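Side-chain contacts in Phospholipase/Carboxylesterase (Dyadobacter fermentans, PDB 4H0C), which probably hydrolyses carboxylic esters, perhaps including palmitoyl-protein thioesters, as an alpha/beta-hydrolase of the phospholipase/carboxylesterase family: residues P76-D79 against S80-L84; P190-H194 against T195-D199. All coordinates share one frame; numbering follows the deposited sequence.

Contact 1 (76-84) comprises the loop residue Pro76 and the first part of helix 77-94, and contact 2 (190-199) spans the loop that leads from strand 183-190 into helix 198-206. They lie on opposite sides of the chain's centre, with their own centres 28 Å apart and nearest atoms about 16 Å apart, so neither touches the other. Contact 2 carries His194, which completes a probable Ser-His-Asp triad with Ser108 and Asp162; its side chain comes within about 3 Å of a bound citrate, probably picked up during crystallisation. Contact 1 is linked to that site indirectly: its Ala81 and Leu82 rest on helix 109-120, which starts immediately after Ser108.

Contact 1: P76-D79 against S80-L84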
loop_
_atom_site.group_PDB
_atom_site.type_symbol
_atom_site.label_atom_id
_atom_site.label_comp_id
_atom_site.label_asym_id
_atom_site.label_seq_id
_atom_site.Cartn_x
_atom_site.Cartn_y
_atom_site.Cartn_z
ATOM N N PRO A 76 4.808 17.584 -6.964
ATOM C CA PRO A 76 3.439 17.258 -6.516
ATOM C C PRO A 76 2.909 15.866 -6.883
ATOM O O PRO A 76 1.787 15.552 -6.519
ATOM C CB PRO A 76 2.600 18.339 -7.208
ATOM C CG PRO A 76 3.332 18.525 -8.497
ATOM C CD PRO A 76 4.778 18.523 -8.098
ATOM N N ALA A 77 3.711 15.037 -7.554
ATOM C CA ALA A 77 3.273 13.693 -7.972
ATOM C C ALA A 77 2.795 12.846 -6.796
ATOM O O ALA A 77 1.748 12.169 -6.898
ATOM C CB ALA A 77 4.388 12.973 -8.718
ATOM N N LEU A 78 3.525 12.910 -5.680
ATOM C CA LEU A 78 3.141 12.137 -4.481
ATOM C C LEU A 78 1.752 12.544 -3.963
ATOM O O LEU A 78 0.901 11.680 -3.757
ATOM C CB LEU A 78 4.203 12.227 -3.360
ATOM C CG LEU A 78 3.795 11.543 -2.034
ATOM C CD1 LEU A 78 3.604 10.043 -2.232
ATOM C CD2 LEU A 78 4.828 11.811 -0.931
ATOM N N ASP A 79 1.523 13.854 -3.776
ATOM C CA ASP A 79 0.222 14.352 -3.338
ATOM C C ASP A 79 -0.845 13.902 -4.309
ATOM O O ASP A 79 -1.939 13.513 -3.895
ATOM C CB ASP A 79 0.212 15.872 -3.230
ATOM C CG ASP A 79 0.822 16.368 -1.942
ATOM O OD1 ASP A 79 0.984 15.553 -0.996
ATOM O OD2 ASP A 79 1.131 17.589 -1.873
ATOM N N SER A 80 -0.519 13.938 -5.606
ATOM C CA SER A 80 -1.465 13.482 -6.623
ATOM C C SER A 80 -1.752 11.989 -6.463
ATOM O O SER A 80 -2.901 11.550 -6.605
ATOM C CB SER A 80 -0.942 13.776 -8.030
ATOM O OG SER A 80 -1.997 13.617 -8.964
ATOM N N ALA A 81 -0.707 11.211 -6.194
ATOM C CA ALA A 81 -0.875 9.757 -5.953
ATOM C C ALA A 81 -1.781 9.517 -4.729
ATOM O O ALA A 81 -2.731 8.698 -4.787
ATOM C CB ALA A 81 0.485 9.078 -5.804
ATOM N N LEU A 82 -1.529 10.253 -3.641
ATOM C CA LEU A 82 -2.327 10.106 -2.407
ATOM C C LEU A 82 -3.775 10.493 -2.664
ATOM O O LEU A 82 -4.694 9.830 -2.179
ATOM C CB LEU A 82 -1.744 10.950 -1.261
ATOM C CG LEU A 82 -0.363 10.479 -0.769
ATOM C CD1 LEU A 82 0.314 11.571 0.060
ATOM C CD2 LEU A 82 -0.503 9.191 0.040
ATOM N N ALA A 83 -3.975 11.562 -3.442
ATOM C CA ALA A 83 -5.332 11.973 -3.825
ATOM C C ALA A 83 -6.097 10.870 -4.558
ATOM O O ALA A 83 -7.286 10.635 -4.284
ATOM C CB ALA A 83 -5.308 13.254 -4.662
ATOM N N LEU A 84 -5.430 10.198 -5.481
ATOM C CA LEU A 84 -6.076 9.143 -6.276
ATOM C C LEU A 84 -6.461 7.946 -5.395
ATOM O O LEU A 84 -7.567 7.389 -5.529
ATOM C CB LEU A 84 -5.172 8.730 -7.457
ATOM C CG LEU A 84 -5.708 7.614 -8.400
ATOM C CD1 LEU A 84 -7.081 7.919 -8.978
ATOM C CD2 LEU A 84 -4.737 7.302 -9.527
#
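Leu78 and Leu82 meet one helical turn apart, within a backbone framework that accounts for most of this local contact. Four successive bonds run from each amide to the carbonyl four residues earlier, the spacing of an alpha helix. The series starts at Pro76, the loop residue before the helix, whose O accepts Ser80 N at 3.0 Å. It continues from Ala81 N to Ala77 O, from Leu82 N to Leu78 O and from Ala83 N to Asp79 O. Of these, the bond between Leu82 N and Leu78 O is 2.8 Å long, with an N-H...O angle of 163°.

The apolar side-chain component is small. Leu82 holds CG anti to its carbonyl carbon (chi1 -67°), which tips the side chain back along the helix until CD1 lies 4.1 Å from Leu78 CG. The two leucines cross at a slant, and Leu82 CG also lies 3.5 Å from Leu78 O, beside the carbonyl that its own amide uses. The same CD1 grazes the carboxylate of Asp79, 4.2 Å from OD1, a loose approach of methyl to oxygen.

Polar groups also find partners outside 76-84. The helical backbone places Ser80 CB 3.3 Å from Ala77 O. From there a chi1 of -166° turns OG away from the preceding turn, to a hydrogen bond with His7 N. The backbone N of Asp79 donates to Gln75 OE1.

In the fold, this stretch of the helix is covered by loop residues, Tyr5 on Ala77 and both His7 and Trp62 on Ala81, and by helix 109-120: Ala81 and Leu82 pack on its Leu113, and Leu82 also meets Tyr117 and Arg120.

Contact 2: P190-H194 against T195-D199; sequences PGRPH and TISGD
Thr195 O sits over the guanidinium face of Arg192, 3.2 Å from CZ. This is a contact with the face: NH1 is 3.3 Å from Thr195 O, but its angle is too poor for a hydrogen bond. The arginine chain, bent at chi2 and chi3, curls back so that NE donates to Pro193 O at 2.8 Å. That bond is itself bent, with an N-H...O angle of 133° and the oxygen 31° out of the guanidinium plane. NH1 makes a salt bridge to Glu200 and NH2 bonds Thr132 OG1, fixing the group's rotation. Were this arginine an alanine, Glu200 would probably lose its charged mate and Thr195 O the flat group it lies over.

The methyl CG2 of Thr195 stands between its backbone N and carbonyl carbon, 3.4 Å from Pro193 O. Beyond it, Ser197 CB rests 4.0 Å from Arg192 CD; Ser197 serves as N-cap of helix 198-206, its OG also bonding Glu200.

His194 is the centre of an inverse gamma turn, and its ring reaches Asp162 OD2 through ND1 and Ser108 OG through NE2. A histidine on the loop after the last strand, between acid and nucleophile-elbow serine, is consistent with the alpha/beta-hydrolase catalytic triad.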
loop_
_atom_site.group_PDB
_atom_site.type_symbol
_atom_site.label_atom_id
_atom_site.label_comp_id
_atom_site.label_asym_id
_atom_site.label_seq_id
_atom_site.Cartn_x
_atom_site.Cartn_y
_atom_site.Cartn_z
ATOM N N PRO A 190 16.312 -12.238 5.242
ATOM C CA PRO A 190 17.726 -12.126 4.917
ATOM C C PRO A 190 18.010 -12.783 3.567
ATOM O O PRO A 190 17.586 -13.928 3.335
ATOM C CB PRO A 190 18.402 -12.935 6.030
ATOM C CG PRO A 190 17.468 -12.835 7.186
ATOM C CD PRO A 190 16.092 -12.839 6.574
ATOM N N GLY A 191 18.697 -12.060 2.682
ATOM C CA GLY A 191 19.113 -12.602 1.385
ATOM C C GLY A 191 18.036 -12.768 0.320
ATOM O O GLY A 191 18.334 -13.216 -0.777
ATOM N N ARG A 192 16.789 -12.416 0.626
ATOM C CA ARG A 192 15.708 -12.530 -0.355
ATOM C C ARG A 192 15.867 -11.449 -1.427
ATOM O O ARG A 192 16.146 -10.279 -1.085
ATOM C CB ARG A 192 14.341 -12.363 0.327
ATOM C CG ARG A 192 13.128 -12.627 -0.562
ATOM C CD ARG A 192 11.960 -11.743 -0.150
ATOM N NE ARG A 192 12.267 -10.350 -0.449
ATOM C CZ ARG A 192 11.513 -9.312 -0.113
ATOM N NH1 ARG A 192 10.373 -9.492 0.559
ATOM N NH2 ARG A 192 11.907 -8.085 -0.455
ATOM N N PRO A 193 15.673 -11.815 -2.717
ATOM C CA PRO A 193 15.701 -10.791 -3.772
ATOM C C PRO A 193 14.519 -9.834 -3.667
ATOM O O PRO A 193 13.570 -10.072 -2.890
ATOM C CB PRO A 193 15.595 -11.600 -5.075
ATOM C CG PRO A 193 15.842 -13.014 -4.701
ATOM C CD PRO A 193 15.437 -13.160 -3.272
ATOM N N HIS A 194 14.580 -8.762 -4.440
ATOM C CA HIS A 194 13.562 -7.705 -4.383
ATOM C C HIS A 194 12.323 -8.195 -5.087
ATOM O O HIS A 194 12.135 -7.968 -6.280
ATOM C CB HIS A 194 14.108 -6.380 -4.968
ATOM C CG HIS A 194 13.200 -5.180 -4.734
ATOM N ND1 HIS A 194 13.267 -4.410 -3.607
ATOM C CD2 HIS A 194 12.178 -4.632 -5.523
ATOM C CE1 HIS A 194 12.327 -3.429 -3.674
ATOM N NE2 HIS A 194 11.664 -3.563 -4.845
ATOM N N THR A 195 11.458 -8.883 -4.342
ATOM C CA THR A 195 10.349 -9.627 -4.939
ATOM C C THR A 195 9.333 -9.984 -3.866
ATOM O O THR A 195 9.567 -9.721 -2.681
ATOM C CB THR A 195 10.853 -10.928 -5.602
ATOM O OG1 THR A 195 9.797 -11.520 -6.366
ATOM C CG2 THR A 195 11.321 -11.931 -4.543
ATOM N N ILE A 196 8.210 -10.582 -4.270
ATOM C CA ILE A 196 7.278 -11.168 -3.311
ATOM C C ILE A 196 7.556 -12.666 -3.243
ATOM O O ILE A 196 7.331 -13.395 -4.228
ATOM C CB ILE A 196 5.810 -10.915 -3.698
ATOM C CG1 ILE A 196 5.545 -9.406 -3.899
ATOM C CG2 ILE A 196 4.885 -11.548 -2.650
ATOM C CD1 ILE A 196 4.194 -9.053 -4.519
ATOM N N SER A 197 8.077 -13.121 -2.101
ATOM C CA SER A 197 8.384 -14.537 -1.910
ATOM C C SER A 197 7.103 -15.343 -1.666
ATOM O O SER A 197 6.057 -14.785 -1.266
ATOM C CB SER A 197 9.408 -14.746 -0.778
ATOM O OG SER A 197 8.838 -14.460 0.500
ATOM N N GLY A 198 7.171 -16.652 -1.916
ATOM C CA GLY A 198 6.017 -17.525 -1.667
ATOM C C GLY A 198 5.651 -17.556 -0.195
ATOM O O GLY A 198 4.468 -17.705 0.164
ATOM N N ASP A 199 6.660 -17.392 0.668
ATOM C CA ASP A 199 6.439 -17.393 2.119
ATOM C C ASP A 199 5.565 -16.201 2.541
ATOM O O ASP A 199 4.678 -16.333 3.405
ATOM C CB ASP A 199 7.772 -17.367 2.865
ATOM C CG ASP A 199 8.463 -18.752 2.937
ATOM O OD1 ASP A 199 9.550 -18.789 3.539
ATOM O OD2 ASP A 199 7.968 -19.787 2.407
#